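Side-chain contacts in 3-carboxy-cis,cis-muconate cycloisomerase (Pseudomonas putida, PDB 1RE5), which is a cycloisomerase of the fumarase/aspartase superfamily, a largely helical enzyme whose assembly holds four copies of the chain: residues Arg37-Ala42 with Ala200-Lys205; Asp120-Ile125 with Val234-Val239; Val160-Lys165 with Met348-Ala353; Leu190-Ala195 with Met207-Ala212; Phe266-Pro271 with Ala341-Glu346. All coordinates share one frame; numbering follows the deposited sequence.

Contact 1 of 5, residues Arg37-Ala42 with Ala200-Lys205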
# COMPACT_ATOMS: atom_id res chain seq x y z
N ARG D 37 -33.46 22.69 13.53
CA ARG D 37 -34.80 22.19 13.27
C ARG D 37 -35.17 21.09 14.28
O ARG D 37 -36.24 21.12 14.89
CB ARG D 37 -34.84 21.63 11.85
CG ARG D 37 -36.15 21.80 11.12
CD ARG D 37 -35.99 21.28 9.70
NE ARG D 37 -34.90 21.95 9.00
CZ ARG D 37 -34.09 21.37 8.10
NH1 ARG D 37 -34.24 20.09 7.79
NH2 ARG D 37 -33.13 22.08 7.51
N ALA D 38 -34.27 20.12 14.46
CA ALA D 38 -34.55 19.01 15.36
C ALA D 38 -34.59 19.40 16.82
O ALA D 38 -35.36 18.84 17.60
CB ALA D 38 -33.51 17.90 15.16
N GLU D 39 -33.77 20.36 17.21
CA GLU D 39 -33.75 20.78 18.60
C GLU D 39 -34.93 21.69 18.92
O GLU D 39 -35.40 21.75 20.06
CB GLU D 39 -32.41 21.46 18.92
CG GLU D 39 -31.22 20.54 18.71
CD GLU D 39 -29.91 21.16 19.13
OE1 GLU D 39 -29.59 22.28 18.66
OE2 GLU D 39 -29.19 20.52 19.93
N ALA D 40 -35.42 22.40 17.90
CA ALA D 40 -36.56 23.29 18.08
C ALA D 40 -37.77 22.44 18.46
O ALA D 40 -38.49 22.77 19.40
CB ALA D 40 -36.84 24.05 16.79
N SER D 41 -37.97 21.35 17.74
CA SER D 41 -39.08 20.45 17.99
C SER D 41 -38.93 19.67 19.28
O SER D 41 -39.75 18.81 19.60
CB SER D 41 -39.22 19.46 16.83
OG SER D 41 -38.02 18.73 16.67
N ALA D 42 -37.86 19.95 20.02
CA ALA D 42 -37.61 19.28 21.29
C ALA D 42 -37.70 20.34 22.39
O ALA D 42 -37.56 20.05 23.58
CB ALA D 42 -36.23 18.65 21.29
N ALA D 200 -23.96 14.27 26.64
CA ALA D 200 -24.37 14.78 27.94
C ALA D 200 -24.90 16.22 27.92
O ALA D 200 -25.82 16.56 28.67
CB ALA D 200 -23.22 14.64 28.93
N ALA D 201 -24.32 17.08 27.08
CA ALA D 201 -24.76 18.48 27.01
C ALA D 201 -26.25 18.68 26.71
O ALA D 201 -26.81 19.75 26.97
CB ALA D 201 -23.93 19.23 25.97
N LEU D 202 -26.89 17.65 26.16
CA LEU D 202 -28.31 17.75 25.85
C LEU D 202 -29.15 17.17 26.97
O LEU D 202 -30.38 17.22 26.93
CB LEU D 202 -28.62 17.00 24.56
CG LEU D 202 -28.00 17.62 23.30
CD1 LEU D 202 -28.47 16.82 22.10
CD2 LEU D 202 -28.41 19.09 23.16
N GLY D 203 -28.49 16.62 27.98
CA GLY D 203 -29.23 16.03 29.08
C GLY D 203 -30.22 14.99 28.58
O GLY D 203 -29.89 14.18 27.72
N SER D 204 -31.44 15.03 29.10
CA SER D 204 -32.49 14.08 28.75
C SER D 204 -33.14 14.31 27.38
O SER D 204 -33.97 13.50 26.95
CB SER D 204 -33.56 14.08 29.83
OG SER D 204 -34.04 15.39 30.06
N LYS D 205 -32.79 15.40 26.72
CA LYS D 205 -33.33 15.70 25.38
C LYS D 205 -32.43 15.08 24.30
O LYS D 205 -32.67 15.28 23.11
CB LYS D 205 -33.40 17.21 25.15
CG LYS D 205 -34.35 17.96 26.06
CD LYS D 205 -35.80 17.54 25.85
CE LYS D 205 -36.75 18.46 26.61
NZ LYS D 205 -38.19 18.13 26.41
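Glu39 and Leu202 meet because each has CG anti to its own carbonyl carbon, with chi1 of -61° in Glu39 and -67° in Leu202. Beyond CG the glutamate runs out extended, which carries its carboxylate to the leucine methyl CD2. OE2 of Glu39 lies 3.6 Å from CD2 of Leu202, and the two side chains cross at about a right angle. The carboxylate oxygen rests on the methyl group as a van der Waals contact. The second meeting point lies at the end of the segment. The aliphatic chain of Lys205 turns at chi2 (-64°) and then runs on straight, so that its outer part passes over the end of the other segment. CE and NZ of Lys205 each come to 3.5 Å from Ala42 O, while CD stays at 3.8 Å from that oxygen. This is also where the backbones come closest, with CA of Ala42 6.9 Å from CA of Lys205. Ser41 OG turns back on its own segment and donates to Ala38 O at 2.8 Å, from above the carbonyl plane, where helix 21-40 runs out. The contact thus sets the C-terminal end of helix 21-40 against the 3-10 turns that precede helix 206-217. That second helix lines the same place, with Ala38 resting on Ala212 and both Glu39 and Ala42 on Val209. Ala200 and Ala201, at the start of the 3-10 segment, pack against Tyr430 and Glu369 of the second subunit.

Contact 2 of 5, residues Asp120-Ile125 with Val234-Val239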
# COMPACT_ATOMS: atom_id res chain seq x y z
N ASP D 120 -24.86 11.02 -1.89
CA ASP D 120 -25.01 11.52 -3.25
C ASP D 120 -24.09 10.76 -4.16
O ASP D 120 -24.44 10.48 -5.31
CB ASP D 120 -24.67 13.01 -3.34
CG ASP D 120 -25.79 13.89 -2.84
OD1 ASP D 120 -26.93 13.39 -2.72
OD2 ASP D 120 -25.52 15.08 -2.57
N ALA D 121 -22.90 10.42 -3.66
CA ALA D 121 -21.91 9.68 -4.43
C ALA D 121 -22.40 8.25 -4.68
O ALA D 121 -22.33 7.74 -5.80
CB ALA D 121 -20.59 9.64 -3.69
N LEU D 122 -22.91 7.60 -3.63
CA LEU D 122 -23.39 6.24 -3.76
C LEU D 122 -24.43 6.19 -4.86
O LEU D 122 -24.45 5.26 -5.68
CB LEU D 122 -24.02 5.77 -2.45
CG LEU D 122 -23.81 4.30 -2.08
CD1 LEU D 122 -24.79 3.94 -1.01
CD2 LEU D 122 -24.00 3.41 -3.29
N ASP D 123 -25.31 7.19 -4.86
CA ASP D 123 -26.38 7.30 -5.85
C ASP D 123 -25.85 7.39 -7.28
O ASP D 123 -26.42 6.76 -8.17
CB ASP D 123 -27.28 8.50 -5.52
CG ASP D 123 -28.29 8.21 -4.39
OD1 ASP D 123 -28.90 9.17 -3.86
OD2 ASP D 123 -28.46 7.01 -4.03
N LEU D 124 -24.78 8.14 -7.50
CA LEU D 124 -24.21 8.25 -8.84
C LEU D 124 -23.63 6.91 -9.28
O LEU D 124 -23.90 6.42 -10.38
CB LEU D 124 -23.08 9.28 -8.90
CG LEU D 124 -23.43 10.76 -8.86
CD1 LEU D 124 -22.21 11.55 -9.35
CD2 LEU D 124 -24.62 11.03 -9.77
N ILE D 125 -22.82 6.34 -8.40
CA ILE D 125 -22.16 5.08 -8.63
C ILE D 125 -23.13 3.97 -8.95
O ILE D 125 -22.88 3.18 -9.85
CB ILE D 125 -21.29 4.72 -7.41
CG1 ILE D 125 -20.13 5.72 -7.34
CG2 ILE D 125 -20.82 3.26 -7.49
CD1 ILE D 125 -19.20 5.50 -6.19
N VAL D 234 -14.39 2.73 5.70
CA VAL D 234 -13.40 1.88 5.08
C VAL D 234 -14.07 0.79 4.24
O VAL D 234 -13.55 0.41 3.19
CB VAL D 234 -12.49 1.26 6.14
CG1 VAL D 234 -11.45 0.37 5.50
CG2 VAL D 234 -11.82 2.38 6.93
N GLU D 235 -15.22 0.29 4.68
CA GLU D 235 -15.91 -0.72 3.88
C GLU D 235 -16.37 -0.13 2.54
O GLU D 235 -16.22 -0.77 1.50
CB GLU D 235 -17.13 -1.25 4.60
CG GLU D 235 -18.10 -1.96 3.68
CD GLU D 235 -19.23 -2.61 4.44
OE1 GLU D 235 -19.88 -1.92 5.26
OE2 GLU D 235 -19.47 -3.81 4.21
N PHE D 236 -16.93 1.07 2.58
CA PHE D 236 -17.39 1.73 1.36
C PHE D 236 -16.22 1.92 0.39
O PHE D 236 -16.34 1.68 -0.81
CB PHE D 236 -18.01 3.09 1.69
CG PHE D 236 -18.44 3.87 0.48
CD1 PHE D 236 -19.44 3.39 -0.36
CD2 PHE D 236 -17.85 5.10 0.19
CE1 PHE D 236 -19.84 4.13 -1.49
CE2 PHE D 236 -18.25 5.84 -0.94
CZ PHE D 236 -19.25 5.36 -1.77
N ALA D 237 -15.09 2.36 0.92
CA ALA D 237 -13.90 2.58 0.10
C ALA D 237 -13.43 1.26 -0.49
O ALA D 237 -12.94 1.19 -1.61
CB ALA D 237 -12.79 3.20 0.95
N SER D 238 -13.58 0.21 0.30
CA SER D 238 -13.17 -1.11 -0.11
C SER D 238 -13.97 -1.64 -1.31
O SER D 238 -13.42 -2.24 -2.23
CB SER D 238 -13.30 -2.05 1.08
OG SER D 238 -13.06 -3.37 0.66
N VAL D 239 -15.28 -1.43 -1.31
CA VAL D 239 -16.09 -1.90 -2.42
C VAL D 239 -15.73 -1.10 -3.66
O VAL D 239 -15.64 -1.64 -4.77
CB VAL D 239 -17.61 -1.78 -2.10
CG1 VAL D 239 -18.45 -2.28 -3.28
CG2 VAL D 239 -17.94 -2.59 -0.85
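The shortest polar bond inside the two segments, Ser238 N to Val234 O at 2.9 Å, belongs to the helical turn that carries Phe236, and it is the ring of Phe236 that bridges to Leu122 and Ile125. No hydrogen bond links the two helices, so the join is wholly apolar. Phe236 sets CG anti to its backbone N (chi1 177°), which sends the ring out across the gap. Its CE1 then lies 4.0 Å from CG of Leu122. One atom further round, CZ of Phe236 comes to 4.4 Å from CD1 of Ile125. Both aliphatic groups approach the ring obliquely. Since the nearest CA atoms, those of Leu122 and Phe236, are 9.1 Å apart, the backbones stay well separated and the gap is filled from both sides, by the ring and by the Leu122 side chain. All three touching residues are buried, and Leu327 and Cys331 of helix 319-347 also touch the ring. Polar groups lie on other faces of the helices: Glu235 forms salt bridges with Arg186 and with Arg179 of the second subunit, and Ser238 OG is hydrogen-bonded to Ser238 OG of that subunit. Helix 231-257 therefore faces its own chain through Phe236 and a partner chain through Ser238. Such packing of long helices, continued across subunits, is characteristic of the central helical bundle of the fumarase/aspartase superfamily.

Contact 3 of 5, residues Val160-Lys165 with Met348-Ala353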
# COMPACT_ATOMS: atom_id res chain seq x y z
N VAL D 160 -12.69 -19.56 -26.96
CA VAL D 160 -13.50 -18.82 -26.01
C VAL D 160 -14.39 -17.93 -26.90
O VAL D 160 -14.22 -17.91 -28.12
CB VAL D 160 -12.53 -18.01 -25.08
CG1 VAL D 160 -12.95 -16.56 -24.95
CG2 VAL D 160 -12.44 -18.70 -23.72
N THR D 161 -15.34 -17.22 -26.32
CA THR D 161 -16.23 -16.37 -27.10
C THR D 161 -16.08 -14.94 -26.58
O THR D 161 -15.76 -14.74 -25.41
CB THR D 161 -17.67 -16.89 -26.95
OG1 THR D 161 -18.38 -16.71 -28.18
CG2 THR D 161 -18.41 -16.16 -25.87
N LEU D 162 -16.30 -13.93 -27.41
CA LEU D 162 -16.15 -12.56 -26.90
C LEU D 162 -17.21 -12.30 -25.83
O LEU D 162 -16.94 -11.62 -24.83
CB LEU D 162 -16.27 -11.50 -28.01
CG LEU D 162 -16.21 -10.04 -27.53
CD1 LEU D 162 -14.89 -9.79 -26.81
CD2 LEU D 162 -16.34 -9.08 -28.72
N GLY D 163 -18.41 -12.84 -26.06
CA GLY D 163 -19.49 -12.67 -25.11
C GLY D 163 -19.15 -13.27 -23.76
O GLY D 163 -19.53 -12.73 -22.70
N MET D 164 -18.43 -14.39 -23.78
CA MET D 164 -18.04 -15.06 -22.54
C MET D 164 -17.18 -14.09 -21.74
O MET D 164 -17.40 -13.89 -20.54
CB MET D 164 -17.25 -16.33 -22.85
CG MET D 164 -17.17 -17.30 -21.69
SD MET D 164 -15.90 -18.57 -21.88
CE MET D 164 -16.16 -19.02 -23.54
N LYS D 165 -16.20 -13.47 -22.41
CA LYS D 165 -15.33 -12.54 -21.74
C LYS D 165 -16.13 -11.39 -21.14
O LYS D 165 -16.01 -11.12 -19.95
CB LYS D 165 -14.26 -12.00 -22.70
CG LYS D 165 -13.31 -13.08 -23.26
CD LYS D 165 -12.33 -12.48 -24.26
CE LYS D 165 -11.22 -11.69 -23.58
NZ LYS D 165 -10.27 -12.57 -22.85
N MET D 348 -17.29 -0.19 -28.48
CA MET D 348 -16.13 -0.88 -29.01
C MET D 348 -16.40 -1.57 -30.33
O MET D 348 -17.50 -2.05 -30.58
CB MET D 348 -15.50 -1.84 -27.99
CG MET D 348 -16.43 -2.41 -26.99
SD MET D 348 -17.36 -3.70 -27.72
CE MET D 348 -16.27 -5.10 -27.36
N GLU D 349 -15.37 -1.56 -31.18
CA GLU D 349 -15.39 -2.15 -32.52
C GLU D 349 -14.80 -3.54 -32.51
O GLU D 349 -13.69 -3.75 -32.01
CB GLU D 349 -14.56 -1.29 -33.47
CG GLU D 349 -15.09 0.11 -33.69
CD GLU D 349 -14.13 0.96 -34.48
OE1 GLU D 349 -13.75 0.54 -35.60
OE2 GLU D 349 -13.76 2.04 -33.99
N VAL D 350 -15.53 -4.50 -33.08
CA VAL D 350 -15.04 -5.86 -33.12
C VAL D 350 -14.66 -6.27 -34.53
O VAL D 350 -15.30 -5.88 -35.50
CB VAL D 350 -16.11 -6.83 -32.58
CG1 VAL D 350 -15.60 -8.26 -32.63
CG2 VAL D 350 -16.48 -6.45 -31.15
N ASP D 351 -13.58 -7.04 -34.65
CA ASP D 351 -13.11 -7.55 -35.93
C ASP D 351 -13.12 -9.08 -35.82
O ASP D 351 -12.09 -9.71 -35.54
CB ASP D 351 -11.70 -7.05 -36.24
CG ASP D 351 -11.25 -7.42 -37.66
OD1 ASP D 351 -11.79 -8.38 -38.26
OD2 ASP D 351 -10.33 -6.75 -38.18
N ALA D 352 -14.30 -9.66 -36.04
CA ALA D 352 -14.49 -11.11 -35.96
C ALA D 352 -13.63 -11.87 -36.95
O ALA D 352 -13.21 -12.99 -36.67
CB ALA D 352 -15.95 -11.44 -36.19
N ALA D 353 -13.37 -11.26 -38.11
CA ALA D 353 -12.55 -11.90 -39.14
C ALA D 353 -11.11 -12.02 -38.68
O ALA D 353 -10.46 -13.05 -38.90
CB ALA D 353 -12.62 -11.10 -40.43
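Leu162 and Val350 point at one another tip to tip. The touching branch of the leucine is CD2, which comes to 3.6 Å from CG2 of Val350. CD2 of Leu162 also stands 4.1 Å from CG1 of Val350, so this one methyl meets both arms of the valine fork. Leu162 has CG anti to the backbone N (chi1 177°), which directs the side chain from the first turn of its helix toward Val350. Met348 adds a third group from the side: its chain folds back until CE lies 4.2 Å from the same CD2 of Leu162. Because the closest CA pair, Leu162 and Val350, is 9.2 Å apart, the join is made by side chains alone, and no hydrogen bond crosses it. His143 and Met355 each touch both Leu162 and Val350. Leu162 opens helix 162-187 directly after strand 159-161, whose Val160 is backbone-bonded to Leu148 in the three-stranded antiparallel sheet. Opposite, Glu349 pairs with Phe266 in a two-stranded antiparallel sheet, and Asp351 caps helix 352-359 through the backbone N of Arg354. The contact therefore links two strand-to-helix junctions that belong to separate small sheets.

Contact 4 of 5, residues Leu190-Ala195 with Met207-Ala212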
# COMPACT_ATOMS: atom_id res chain seq x y z
N LEU D 190 -26.19 8.52 10.97
CA LEU D 190 -25.91 9.84 11.50
C LEU D 190 -24.73 9.79 12.48
O LEU D 190 -24.49 8.76 13.12
CB LEU D 190 -27.14 10.37 12.24
CG LEU D 190 -26.90 11.66 13.04
CD1 LEU D 190 -26.92 12.86 12.09
CD2 LEU D 190 -27.96 11.80 14.13
N GLN D 191 -23.99 10.89 12.57
CA GLN D 191 -22.87 10.99 13.50
C GLN D 191 -23.23 12.11 14.46
O GLN D 191 -23.06 13.30 14.14
CB GLN D 191 -21.56 11.35 12.81
CG GLN D 191 -20.39 11.39 13.79
CD GLN D 191 -19.94 10.00 14.21
OE1 GLN D 191 -18.99 9.46 13.64
NE2 GLN D 191 -20.62 9.41 15.19
N PHE D 192 -23.74 11.74 15.63
CA PHE D 192 -24.15 12.72 16.62
C PHE D 192 -23.78 12.20 18.00
O PHE D 192 -24.49 11.36 18.57
CB PHE D 192 -25.66 12.94 16.51
CG PHE D 192 -26.18 14.11 17.30
CD1 PHE D 192 -25.63 15.38 17.12
CD2 PHE D 192 -27.23 13.95 18.20
CE1 PHE D 192 -26.13 16.48 17.82
CE2 PHE D 192 -27.73 15.04 18.90
CZ PHE D 192 -27.18 16.31 18.71
N GLY D 193 -22.67 12.68 18.54
CA GLY D 193 -22.25 12.21 19.84
C GLY D 193 -21.72 13.30 20.74
O GLY D 193 -21.56 13.08 21.94
N GLY D 194 -21.46 14.48 20.18
CA GLY D 194 -20.95 15.57 20.99
C GLY D 194 -19.53 15.33 21.50
O GLY D 194 -18.96 14.25 21.32
N ALA D 195 -18.97 16.35 22.15
CA ALA D 195 -17.61 16.35 22.68
C ALA D 195 -16.93 15.01 22.88
O ALA D 195 -15.81 14.81 22.40
CB ALA D 195 -17.56 17.14 23.97
N MET D 207 -31.66 11.71 23.16
CA MET D 207 -32.27 10.79 22.20
C MET D 207 -33.36 11.44 21.36
O MET D 207 -33.45 11.20 20.15
CB MET D 207 -32.84 9.57 22.92
CG MET D 207 -31.76 8.65 23.45
SD MET D 207 -30.60 8.20 22.14
CE MET D 207 -31.58 7.00 21.25
N PRO D 208 -34.21 12.27 21.98
CA PRO D 208 -35.27 12.91 21.18
C PRO D 208 -34.65 13.76 20.08
O PRO D 208 -35.08 13.70 18.93
CB PRO D 208 -36.02 13.74 22.21
CG PRO D 208 -35.89 12.91 23.45
CD PRO D 208 -34.43 12.51 23.42
N VAL D 209 -33.64 14.54 20.42
CA VAL D 209 -33.00 15.40 19.43
C VAL D 209 -32.32 14.53 18.37
O VAL D 209 -32.40 14.82 17.18
CB VAL D 209 -31.96 16.33 20.09
CG1 VAL D 209 -31.20 17.11 19.03
CG2 VAL D 209 -32.65 17.29 21.04
N ALA D 210 -31.67 13.46 18.83
CA ALA D 210 -30.97 12.53 17.96
C ALA D 210 -31.89 11.94 16.88
O ALA D 210 -31.59 12.00 15.68
CB ALA D 210 -30.36 11.41 18.79
N GLU D 211 -33.00 11.36 17.32
CA GLU D 211 -33.95 10.75 16.39
C GLU D 211 -34.54 11.78 15.44
O GLU D 211 -34.66 11.54 14.23
CB GLU D 211 -35.04 10.02 17.17
CG GLU D 211 -34.41 9.15 18.25
CD GLU D 211 -35.28 7.98 18.65
OE1 GLU D 211 -36.46 8.20 19.01
OE2 GLU D 211 -34.76 6.83 18.61
N ALA D 212 -34.90 12.95 15.98
CA ALA D 212 -35.45 14.01 15.15
C ALA D 212 -34.43 14.37 14.08
O ALA D 212 -34.77 14.51 12.90
CB ALA D 212 -35.75 15.23 16.01
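Phe192 brings the CD2-CE2-CZ part of its ring obliquely against Val209 and Ala210. CD2 of the ring is 4.0 Å from CA of Ala210 and 4.1 Å from CB of Ala210. The next atom round, CE2 of Phe192, lies 4.0 Å from CG1 of Val209, and CZ of Phe192 follows at 4.1 Å from that methyl. Three consecutive ring atoms thus span two consecutive helix residues, and the phenylalanine and valine side chains cross at about a right angle. CG of Phe192 stands anti to its backbone N (chi1 -169°), which turns the ring toward the helix. Leu190, two residues earlier, adds a smaller touch: its CD2 methyl comes to 4.0 Å from the backbone oxygen Ala210 O. All four residues are buried, and no hydrogen bond crosses between the segments. The chain bearing the ring has no regular secondary structure and is fixed by polar bonds from elsewhere: Asp108 accepts from the amides of Gly193 and Gly194 through its two oxygens, and Leu190 O receives Trp226 NE1. Phe192 also touches Leu35 of helix 21-40 and Leu202 of the loop, while Leu213 of helix 206-217 meets both Leu190 and Phe192. The contact therefore folds the loop after helix 162-187 back onto helix 206-217, with helix 21-40 alongside and helix 106-142 supplying Asp108.

Contact 5 of 5, residues Phe266-Pro271 with Ala341-Glu346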
# COMPACT_ATOMS: atom_id res chain seq x y z
N PHE D 266 -11.49 -2.85 -30.45
CA PHE D 266 -10.95 -1.50 -30.39
C PHE D 266 -11.86 -0.54 -29.65
O PHE D 266 -13.08 -0.70 -29.65
CB PHE D 266 -10.77 -0.93 -31.80
CG PHE D 266 -9.87 -1.74 -32.68
CD1 PHE D 266 -8.53 -1.41 -32.81
CD2 PHE D 266 -10.38 -2.83 -33.38
CE1 PHE D 266 -7.70 -2.14 -33.63
CE2 PHE D 266 -9.55 -3.57 -34.21
CZ PHE D 266 -8.21 -3.22 -34.33
N GLU D 267 -11.25 0.46 -29.03
CA GLU D 267 -12.00 1.50 -28.34
C GLU D 267 -12.65 2.33 -29.44
O GLU D 267 -12.16 2.39 -30.56
CB GLU D 267 -11.06 2.38 -27.55
CG GLU D 267 -10.71 1.87 -26.19
CD GLU D 267 -9.87 2.87 -25.44
OE1 GLU D 267 -10.08 4.08 -25.62
OE2 GLU D 267 -9.00 2.44 -24.66
N PRO D 268 -13.76 3.00 -29.13
CA PRO D 268 -14.45 3.82 -30.13
C PRO D 268 -13.58 4.92 -30.70
O PRO D 268 -12.48 5.18 -30.23
CB PRO D 268 -15.60 4.42 -29.33
CG PRO D 268 -15.81 3.46 -28.23
CD PRO D 268 -14.43 3.09 -27.83
N SER D 269 -14.15 5.60 -31.71
CA SER D 269 -13.56 6.73 -32.42
C SER D 269 -12.83 6.35 -33.70
O SER D 269 -11.61 6.54 -33.81
CB SER D 269 -12.63 7.52 -31.49
OG SER D 269 -12.43 8.85 -31.96
N ALA D 270 -13.58 5.82 -34.67
CA ALA D 270 -13.05 5.40 -35.98
C ALA D 270 -12.14 4.17 -35.88
O ALA D 270 -11.96 3.63 -34.78
CB ALA D 270 -12.30 6.58 -36.65
N PRO D 271 -11.57 3.70 -37.01
CA PRO D 271 -10.68 2.53 -36.99
C PRO D 271 -9.61 2.61 -35.89
O PRO D 271 -8.47 2.98 -36.14
CB PRO D 271 -10.08 2.53 -38.39
CG PRO D 271 -11.23 2.99 -39.23
CD PRO D 271 -11.80 4.14 -38.41
N ALA D 341 -15.30 3.49 -18.84
CA ALA D 341 -15.68 2.11 -19.14
C ALA D 341 -17.00 2.09 -19.93
O ALA D 341 -17.20 1.24 -20.80
CB ALA D 341 -15.84 1.30 -17.86
N GLN D 342 -17.89 3.03 -19.62
CA GLN D 342 -19.17 3.13 -20.30
C GLN D 342 -18.93 3.47 -21.77
O GLN D 342 -19.49 2.83 -22.67
CB GLN D 342 -20.02 4.23 -19.66
CG GLN D 342 -21.39 4.44 -20.31
CD GLN D 342 -22.27 3.21 -20.23
OE1 GLN D 342 -22.48 2.65 -19.15
NE2 GLN D 342 -22.80 2.78 -21.38
N VAL D 343 -18.09 4.47 -22.01
CA VAL D 343 -17.79 4.88 -23.37
C VAL D 343 -17.29 3.72 -24.21
O VAL D 343 -17.80 3.50 -25.30
CB VAL D 343 -16.73 5.99 -23.42
CG1 VAL D 343 -16.25 6.18 -24.86
CG2 VAL D 343 -17.30 7.27 -22.89
N ILE D 344 -16.30 2.98 -23.71
CA ILE D 344 -15.79 1.88 -24.51
C ILE D 344 -16.75 0.71 -24.57
O ILE D 344 -16.84 0.04 -25.59
CB ILE D 344 -14.37 1.37 -24.07
CG1 ILE D 344 -14.48 -0.02 -23.47
CG2 ILE D 344 -13.68 2.34 -23.10
CD1 ILE D 344 -13.16 -0.56 -23.05
N ALA D 345 -17.47 0.45 -23.50
CA ALA D 345 -18.39 -0.68 -23.51
C ALA D 345 -19.46 -0.57 -24.59
O ALA D 345 -19.78 -1.54 -25.28
CB ALA D 345 -19.05 -0.85 -22.16
N GLU D 346 -20.03 0.62 -24.74
CA GLU D 346 -21.09 0.78 -25.71
C GLU D 346 -20.61 1.06 -27.11
O GLU D 346 -21.39 0.98 -28.06
CB GLU D 346 -22.05 1.87 -25.27
CG GLU D 346 -21.56 3.27 -25.53
CD GLU D 346 -22.40 4.30 -24.81
OE1 GLU D 346 -23.64 4.18 -24.84
OE2 GLU D 346 -21.81 5.24 -24.22
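The backbones come very near at Glu267 and Ile344, whose CA atoms are 5.4 Å apart, close enough for the loop to lie directly on the helix surface. Pro268 makes most of the loop's side of the contact. Its ring atom CD sits 3.8 Å from CA of Ile344 and 4.1 Å from CB of Ile344, and the two side chains cross at about a right angle. CG of the proline lies one residue back along the helix, 3.5 Å from the backbone oxygen Val343 O and 4.4 Å from CG1 of Val343. The ring thus packs on helix backbone as well as on side chains. Glu267 contributes its aliphatic part, with CG 4.3 Å from CB of Ile344. Beyond that point the glutamate chain is extended (chi2 -176°), which takes its carboxylate away to other partners: OE1 accepts from Gly287 N and OE2 from Ala288 N. A negative group placed at these first-turn amides of helix 286-307 would probably be favoured by the helix end. No hydrogen bond joins the two segments. The fold around the contact is helical: Ile344 also touches Phe250 and Ile254 of helix 231-257, and the opposite flank of helix 319-347 meets helix 106-142 through Gln342 and Ala345. The loop leaves strand 265-266, which pairs with strand 349-350, just after helix 319-347.

Overall arrangement
The contacts are spread along an elongated chain; distances run between centres. Contacts 1 and 4 touch at one end, 8 Å apart, sharing helix 206-217. Contacts 3 and 5, across the chain's centre, are 13 Å apart and joined by paired strands 265-266 and 349-350. Contact 2 sits between, about 31 Å from contacts 1 and 3. Helix 106-142 reaches from contact 4 through contact 2 to contact 5, and helix 162-187 leads from contact 3 to contact 4's loop. Contact 4 nests inside the chain loop of contact 2, contact 5 inside that of contact 3. All but contact 5 touch the second subunit, consistent with a long helical bundle built jointly by several chains.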